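PDB 2W9M: polymerase X from Deinococcus radiodurans, which probably catalyses template-directed DNA synthesis from deoxyribonucleoside triphosphates as a family X polymerase, and carries a zinc-binding PHP domain. Local coordinates for residues A[485-497]-A[525-538]. Sequence-based numbering, arbitrary orientation.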
ATOM      1  N   VAL A 485      -9.165  16.201  -5.699  1.00 25.15           N
ATOM      2  CA  VAL A 485      -9.195  15.266  -4.576  1.00 21.80           C
ATOM      3  C   VAL A 485      -7.854  14.568  -4.393  1.00 24.87           C
ATOM      4  O   VAL A 485      -7.185  14.233  -5.364  1.00 27.54           O
ATOM      5  CB  VAL A 485     -10.363  14.251  -4.688  1.00 23.47           C
ATOM      6  CG1 VAL A 485     -11.090  14.413  -6.000  1.00 21.98           C
ATOM      7  CG2 VAL A 485      -9.876  12.828  -4.490  1.00 20.56           C
ATOM      8  N   VAL A 486      -7.454  14.383  -3.139  1.00 22.09           N
ATOM      9  CA  VAL A 486      -6.155  13.805  -2.830  1.00 21.60           C
ATOM     10  C   VAL A 486      -6.305  12.340  -2.429  1.00 22.23           C
ATOM     11  O   VAL A 486      -7.224  11.975  -1.693  1.00 22.47           O
ATOM     12  CB  VAL A 486      -5.409  14.619  -1.744  1.00 16.07           C
ATOM     13  CG1 VAL A 486      -6.365  15.085  -0.681  1.00 26.67           C
ATOM     14  CG2 VAL A 486      -4.279  13.802  -1.134  1.00 17.70           C
ATOM     15  N   GLU A 487      -5.409  11.501  -2.934  1.00 18.90           N
ATOM     16  CA  GLU A 487      -5.538  10.062  -2.767  1.00 18.84           C
ATOM     17  C   GLU A 487      -4.932   9.572  -1.460  1.00 24.00           C
ATOM     18  O   GLU A 487      -3.867  10.025  -1.044  1.00 20.75           O
ATOM     19  CB  GLU A 487      -4.890   9.339  -3.953  1.00 19.08           C
ATOM     20  CG  GLU A 487      -4.653   7.844  -3.756  1.00 26.17           C
ATOM     21  CD  GLU A 487      -4.150   7.164  -5.026  1.00 35.73           C
ATOM     22  OE1 GLU A 487      -4.974   6.932  -5.937  1.00 32.68           O
ATOM     23  OE2 GLU A 487      -2.936   6.862  -5.118  1.00 27.48           O
ATOM     24  N   ILE A 488      -5.635   8.658  -0.807  1.00 22.11           N
ATOM     25  CA  ILE A 488      -5.060   7.875   0.271  1.00 19.41           C
ATOM     26  C   ILE A 488      -4.823   6.487  -0.301  1.00 21.38           C
ATOM     27  O   ILE A 488      -5.733   5.662  -0.364  1.00 19.76           O
ATOM     28  CB  ILE A 488      -5.994   7.796   1.490  1.00 20.79           C
ATOM     29  CG1 ILE A 488      -6.192   9.184   2.103  1.00 26.10           C
ATOM     30  CG2 ILE A 488      -5.439   6.828   2.523  1.00 17.66           C
ATOM     31  CD1 ILE A 488      -7.194   9.204   3.235  1.00 25.52           C
ATOM     32  N   ASN A 489      -3.596   6.248  -0.749  1.00 30.41           N
ATOM     33  CA  ASN A 489      -3.268   5.019  -1.451  1.00 16.75           C
ATOM     34  C   ASN A 489      -3.296   3.841  -0.494  1.00 20.21           C
ATOM     35  O   ASN A 489      -2.508   3.772   0.449  1.00 28.36           O
ATOM     36  CB  ASN A 489      -1.907   5.150  -2.139  1.00 22.10           C
ATOM     37  CG  ASN A 489      -1.688   4.099  -3.205  1.00 24.96           C
ATOM     38  OD1 ASN A 489      -1.597   2.910  -2.909  1.00 24.57           O
ATOM     39  ND2 ASN A 489      -1.599   4.535  -4.455  1.00 26.34           N
ATOM     40  N   ALA A 490      -4.223   2.924  -0.739  1.00 21.33           N
ATOM     41  CA  ALA A 490      -4.461   1.804   0.164  1.00 24.37           C
ATOM     42  C   ALA A 490      -3.404   0.701   0.094  1.00 30.37           C
ATOM     43  O   ALA A 490      -3.369  -0.171   0.961  1.00 29.37           O
ATOM     44  CB  ALA A 490      -5.855   1.223  -0.067  1.00 17.96           C
ATOM     45  N   ASN A 491      -2.553   0.720  -0.929  1.00 23.91           N
ATOM     46  CA  ASN A 491      -1.482  -0.274  -1.015  1.00 30.99           C
ATOM     47  C   ASN A 491      -0.623  -0.224   0.246  1.00 26.42           C
ATOM     48  O   ASN A 491      -0.126   0.837   0.614  1.00 30.73           O
ATOM     49  CB  ASN A 491      -0.627  -0.073  -2.272  1.00 23.55           C
ATOM     50  CG  ASN A 491       0.471  -1.122  -2.412  1.00 35.69           C
ATOM     51  OD1 ASN A 491       1.500  -1.061  -1.738  1.00 33.72           O
ATOM     52  ND2 ASN A 491       0.257  -2.082  -3.298  1.00 26.42           N
ATOM     53  N   ALA A 492      -0.460  -1.372   0.899  1.00 30.67           N
ATOM     54  CA  ALA A 492       0.216  -1.458   2.199  1.00 27.07           C
ATOM     55  C   ALA A 492       1.641  -0.900   2.218  1.00 31.25           C
ATOM     56  O   ALA A 492       2.167  -0.573   3.283  1.00 34.50           O
ATOM     57  CB  ALA A 492       0.207  -2.896   2.711  1.00 23.78           C
ATOM     58  N   ALA A 493       2.269  -0.795   1.053  1.00 27.36           N
ATOM     59  CA  ALA A 493       3.626  -0.261   0.986  1.00 25.63           C
ATOM     60  C   ALA A 493       3.620   1.246   0.795  1.00 24.65           C
ATOM     61  O   ALA A 493       4.672   1.885   0.807  1.00 36.35           O
ATOM     62  CB  ALA A 493       4.413  -0.924  -0.117  1.00 22.20           C
ATOM     63  N   ARG A 494       2.437   1.818   0.622  1.00 21.85           N
ATOM     64  CA  ARG A 494       2.334   3.261   0.446  1.00 22.24           C
ATOM     65  C   ARG A 494       1.625   3.945   1.613  1.00 23.90           C
ATOM     66  O   ARG A 494       2.237   4.742   2.328  1.00 25.88           O
ATOM     67  CB  ARG A 494       1.656   3.594  -0.880  1.00 19.72           C
ATOM     68  CG  ARG A 494       2.494   3.220  -2.093  1.00 25.95           C
ATOM     69  CD  ARG A 494       1.786   3.602  -3.381  1.00 25.35           C
ATOM     70  NE  ARG A 494       2.505   3.142  -4.563  1.00 29.71           N
ATOM     71  CZ  ARG A 494       3.575   3.746  -5.072  1.00 27.80           C
ATOM     72  NH1 ARG A 494       4.067   4.834  -4.494  1.00 24.09           N
ATOM     73  NH2 ARG A 494       4.158   3.258  -6.157  1.00 38.93           N
ATOM     74  N   LEU A 495       0.345   3.626   1.803  1.00 24.13           N
ATOM     75  CA  LEU A 495      -0.463   4.249   2.849  1.00 20.63           C
ATOM     76  C   LEU A 495      -0.179   5.748   2.885  1.00 27.20           C
ATOM     77  O   LEU A 495       0.250   6.304   3.897  1.00 31.60           O
ATOM     78  CB  LEU A 495      -0.189   3.586   4.199  1.00 23.70           C
ATOM     79  CG  LEU A 495      -0.415   2.070   4.158  1.00 24.52           C
ATOM     80  CD1 LEU A 495      -0.289   1.451   5.534  1.00 20.71           C
ATOM     81  CD2 LEU A 495      -1.769   1.760   3.563  1.00 17.99           C
ATOM     82  N   ASP A 496      -0.442   6.390   1.754  1.00 24.45           N
ATOM     83  CA  ASP A 496      -0.002   7.748   1.491  1.00 32.87           C
ATOM     84  C   ASP A 496      -1.008   8.312   0.502  1.00 30.32           C
ATOM     85  O   ASP A 496      -1.237   7.693  -0.534  1.00 36.59           O
ATOM     86  CB  ASP A 496       1.396   7.681   0.871  1.00 26.64           C
ATOM     87  CG  ASP A 496       1.863   9.003   0.298  1.00 48.14           C
ATOM     88  OD1 ASP A 496       2.715   8.972  -0.618  1.00 39.11           O
ATOM     89  OD2 ASP A 496       1.393  10.066   0.758  1.00 62.82           O
ATOM     90  N   LEU A 497      -1.623   9.463   0.778  1.00 23.55           N
ATOM     91  CA  LEU A 497      -1.348  10.374   1.898  1.00 23.26           C
ATOM     92  C   LEU A 497      -1.363   9.782   3.312  1.00 25.18           C
ATOM     93  O   LEU A 497      -2.260   9.019   3.671  1.00 28.51           O
ATOM     94  CB  LEU A 497      -2.365  11.516   1.838  1.00 18.81           C
ATOM     95  CG  LEU A 497      -2.164  12.737   2.730  1.00 32.21           C
ATOM     96  CD1 LEU A 497      -0.946  13.533   2.268  1.00 25.05           C
ATOM     97  CD2 LEU A 497      -3.423  13.606   2.718  1.00 19.50           C
ATOM     98  N   ASP A 525      -6.856  -4.697  -0.784  1.00 28.12           N
ATOM     99  CA  ASP A 525      -6.003  -3.801  -0.014  1.00 29.01           C
ATOM    100  C   ASP A 525      -6.809  -2.629   0.535  1.00 27.66           C
ATOM    101  O   ASP A 525      -6.374  -1.952   1.465  1.00 24.51           O
ATOM    102  CB  ASP A 525      -4.836  -3.291  -0.865  1.00 24.41           C
ATOM    103  CG  ASP A 525      -3.763  -4.345  -1.073  1.00 44.81           C
ATOM    104  OD1 ASP A 525      -2.764  -4.053  -1.766  1.00 44.44           O
ATOM    105  OD2 ASP A 525      -3.919  -5.471  -0.546  1.00 45.91           O
ATOM    106  N   ALA A 526      -7.984  -2.397  -0.045  1.00 25.38           N
ATOM    107  CA  ALA A 526      -8.854  -1.302   0.379  1.00 23.40           C
ATOM    108  C   ALA A 526      -8.957  -1.244   1.899  1.00 26.66           C
ATOM    109  O   ALA A 526      -9.010  -0.169   2.493  1.00 28.29           O
ATOM    110  CB  ALA A 526     -10.224  -1.461  -0.232  1.00 18.68           C
ATOM    111  N   ARG A 527      -8.978  -2.420   2.513  1.00 23.96           N
ATOM    112  CA  ARG A 527      -9.056  -2.572   3.959  1.00 26.57           C
ATOM    113  C   ARG A 527      -7.934  -1.851   4.714  1.00 31.42           C
ATOM    114  O   ARG A 527      -8.140  -1.384   5.831  1.00 24.80           O
ATOM    115  CB  ARG A 527      -9.071  -4.064   4.289  1.00 29.54           C
ATOM    116  CG  ARG A 527      -8.409  -4.477   5.575  1.00 41.81           C
ATOM    117  CD  ARG A 527      -7.949  -5.928   5.454  1.00 44.68           C
ATOM    118  NE  ARG A 527      -8.048  -6.652   6.717  1.00 62.61           N
ATOM    119  CZ  ARG A 527      -7.544  -7.865   6.920  1.00 55.29           C
ATOM    120  NH1 ARG A 527      -6.894  -8.483   5.941  1.00 53.51           N
ATOM    121  NH2 ARG A 527      -7.678  -8.457   8.101  1.00 65.37           N
ATOM    122  N   TYR A 528      -6.756  -1.755   4.103  1.00 25.03           N
ATOM    123  CA  TYR A 528      -5.631  -1.059   4.725  1.00 18.58           C
ATOM    124  C   TYR A 528      -5.764   0.454   4.598  1.00 18.76           C
ATOM    125  O   TYR A 528      -5.424   1.190   5.520  1.00 27.17           O
ATOM    126  CB  TYR A 528      -4.296  -1.526   4.130  1.00 19.47           C
ATOM    127  CG  TYR A 528      -4.103  -3.022   4.180  1.00 25.55           C
ATOM    128  CD1 TYR A 528      -4.042  -3.776   3.011  1.00 27.23           C
ATOM    129  CD2 TYR A 528      -3.992  -3.685   5.395  1.00 30.02           C
ATOM    130  CE1 TYR A 528      -3.872  -5.146   3.053  1.00 25.20           C
ATOM    131  CE2 TYR A 528      -3.821  -5.056   5.448  1.00 30.27           C
ATOM    132  CZ  TYR A 528      -3.760  -5.782   4.274  1.00 42.10           C
ATOM    133  OH  TYR A 528      -3.587  -7.146   4.326  1.00 55.38           O
ATOM    134  N   GLY A 529      -6.249   0.912   3.449  1.00 19.34           N
ATOM    135  CA  GLY A 529      -6.512   2.324   3.243  1.00 20.15           C
ATOM    136  C   GLY A 529      -7.602   2.818   4.176  1.00 24.81           C
ATOM    137  O   GLY A 529      -7.516   3.915   4.722  1.00 27.84           O
ATOM    138  N   VAL A 530      -8.630   1.998   4.360  1.00 20.30           N
ATOM    139  CA  VAL A 530      -9.734   2.341   5.249  1.00 22.60           C
ATOM    140  C   VAL A 530      -9.274   2.496   6.703  1.00 30.22           C
ATOM    141  O   VAL A 530      -9.752   3.381   7.412  1.00 31.68           O
ATOM    142  CB  VAL A 530     -10.876   1.308   5.159  1.00 18.96           C
ATOM    143  CG1 VAL A 530     -11.841   1.477   6.316  1.00 19.73           C
ATOM    144  CG2 VAL A 530     -11.601   1.434   3.827  1.00 22.36           C
ATOM    145  N   MET A 531      -8.349   1.646   7.142  1.00 26.70           N
ATOM    146  CA  MET A 531      -7.813   1.736   8.501  1.00 25.07           C
ATOM    147  C   MET A 531      -7.107   3.070   8.723  1.00 25.16           C
ATOM    148  O   MET A 531      -7.178   3.645   9.808  1.00 31.51           O
ATOM    149  CB  MET A 531      -6.846   0.584   8.792  1.00 24.10           C
ATOM    150  CG  MET A 531      -7.464  -0.798   8.681  1.00 24.93           C
ATOM    151  SD  MET A 531      -6.331  -2.118   9.174  1.00 43.16           S
ATOM    152  CE  MET A 531      -6.277  -1.882  10.952  1.00 32.90           C
ATOM    153  N   GLN A 532      -6.422   3.551   7.688  1.00 23.95           N
ATOM    154  CA  GLN A 532      -5.763   4.852   7.733  1.00 24.00           C
ATOM    155  C   GLN A 532      -6.791   5.987   7.723  1.00 30.17           C
ATOM    156  O   GLN A 532      -6.671   6.954   8.478  1.00 31.47           O
ATOM    157  CB  GLN A 532      -4.798   5.015   6.552  1.00 24.45           C
ATOM    158  CG  GLN A 532      -3.856   3.838   6.342  1.00 25.39           C
ATOM    159  CD  GLN A 532      -3.124   3.428   7.612  1.00 30.39           C
ATOM    160  OE1 GLN A 532      -2.353   4.201   8.184  1.00 29.14           O
ATOM    161  NE2 GLN A 532      -3.357   2.199   8.049  1.00 19.39           N
ATOM    162  N   ALA A 533      -7.799   5.867   6.863  1.00 21.63           N
ATOM    163  CA  ALA A 533      -8.843   6.884   6.761  1.00 29.57           C
ATOM    164  C   ALA A 533      -9.619   7.046   8.071  1.00 29.64           C
ATOM    165  O   ALA A 533      -9.995   8.155   8.446  1.00 30.50           O
ATOM    166  CB  ALA A 533      -9.792   6.560   5.616  1.00 20.39           C
ATOM    167  N   ARG A 534      -9.853   5.939   8.766  1.00 21.82           N
ATOM    168  CA  ARG A 534     -10.627   5.978  10.003  1.00 32.79           C
ATOM    169  C   ARG A 534      -9.880   6.673  11.145  1.00 33.49           C
ATOM    170  O   ARG A 534     -10.487   7.338  11.979  1.00 25.27           O
ATOM    171  CB  ARG A 534     -11.069   4.573  10.407  1.00 21.50           C
ATOM    172  CG  ARG A 534     -12.034   3.949   9.415  1.00 24.53           C
ATOM    173  CD  ARG A 534     -12.229   2.477   9.686  1.00 19.11           C
ATOM    174  NE  ARG A 534     -12.858   2.246  10.981  1.00 28.83           N
ATOM    175  CZ  ARG A 534     -14.174   2.214  11.175  1.00 37.66           C
ATOM    176  NH1 ARG A 534     -14.998   2.407  10.153  1.00 30.09           N
ATOM    177  NH2 ARG A 534     -14.668   1.992  12.388  1.00 25.03           N
ATOM    178  N   LYS A 535      -8.562   6.529  11.171  1.00 29.38           N
ATOM    179  CA  LYS A 535      -7.756   7.241  12.155  1.00 27.95           C
ATOM    180  C   LYS A 535      -7.782   8.741  11.881  1.00 34.37           C
ATOM    181  O   LYS A 535      -7.629   9.547  12.794  1.00 33.95           O
ATOM    182  CB  LYS A 535      -6.323   6.709  12.158  1.00 21.00           C
ATOM    183  CG  LYS A 535      -6.232   5.257  12.598  1.00 37.94           C
ATOM    184  CD  LYS A 535      -5.008   4.569  12.028  1.00 40.29           C
ATOM    185  CE  LYS A 535      -3.728   5.106  12.642  1.00 48.67           C
ATOM    186  NZ  LYS A 535      -2.533   4.597  11.909  1.00 61.27           N
ATOM    187  N   ALA A 536      -7.980   9.114  10.622  1.00 26.66           N
ATOM    188  CA  ALA A 536      -8.061  10.521  10.265  1.00 22.04           C
ATOM    189  C   ALA A 536      -9.463  11.059  10.545  1.00 26.09           C
ATOM    190  O   ALA A 536      -9.696  12.265  10.512  1.00 37.62           O
ATOM    191  CB  ALA A 536      -7.679  10.727   8.809  1.00 19.57           C
ATOM    192  N   GLY A 537     -10.397  10.157  10.825  1.00 29.18           N
ATOM    193  CA  GLY A 537     -11.757  10.550  11.154  1.00 34.20           C
ATOM    194  C   GLY A 537     -12.639  10.795   9.941  1.00 32.49           C
ATOM    195  O   GLY A 537     -13.578  11.591   9.994  1.00 29.35           O
ATOM    196  N   LEU A 538     -12.353  10.100   8.846  1.00 22.19           N
ATOM    197  CA  LEU A 538     -13.097  10.316   7.612  1.00 28.34           C
ATOM    198  C   LEU A 538     -14.389   9.507   7.572  1.00 29.22           C
ATOM    199  O   LEU A 538     -14.426   8.349   7.993  1.00 31.22           O
ATOM    200  CB  LEU A 538     -12.234   9.988   6.389  1.00 20.13           C
ATOM    201  CG  LEU A 538     -10.950  10.805   6.233  1.00 23.90           C
ATOM    202  CD1 LEU A 538     -10.327  10.541   4.873  1.00 18.47           C
ATOM    203  CD2 LEU A 538     -11.227  12.290   6.426  1.00 18.36           C
TER
HETATM  204  O   HOH W   1      -2.505  -3.072  -4.060  1.00 31.66           O
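The methyl of A490 sits on the backbone of the helix at G529, its CB 3.5 Å from G529 CA. Any side chain at G529 would run into that methyl, so glycine suits this place. Three residues along the helix, Q532 can be followed from CB to tip. Its CB lies near I488 CG2, at 4.5 Å; CG meets L495 CD2 at 4.0 Å; CD passes L495 CD1, the two side chains crossing at about a right angle. The bend at chi2 (-51°) folds the amide back over its own helix, where NE2 gives a weak bond to Y528 O, its stronger partner being G191 O outside the contact. Nearer the C-terminal end of the helix, I488 and L538 meet tip to tip through their CD1 atoms, 3.8 Å apart.

Strand 485-489 is the sixth of the seven parallel strands of the PHP domain, and helix 526-535 packs against its C-terminal end and the loop beyond. At this end of the strand N489 and, two residues on, N491 each form an Asx turn, N491 OD1 accepting from A493 N at 2.9 Å. The side chain of N491 lies about 8 Å from a bound zinc ion. N491 and D525 lie side by side, amide and carboxylate planes 79° apart, and a water links them: it accepts from N491 ND2 and donates to D525 OD1, which also forms a salt bridge with R164. A leucine in place of N491 would probably leave the water without its donor and the N-H of A493 without its acceptor, loosening the loop beside zinc ligands D516 and H518. One residue before N491, A490 O lies at the edge of the Y528 ring, near its plane, 3.6 Å from Y528 CB.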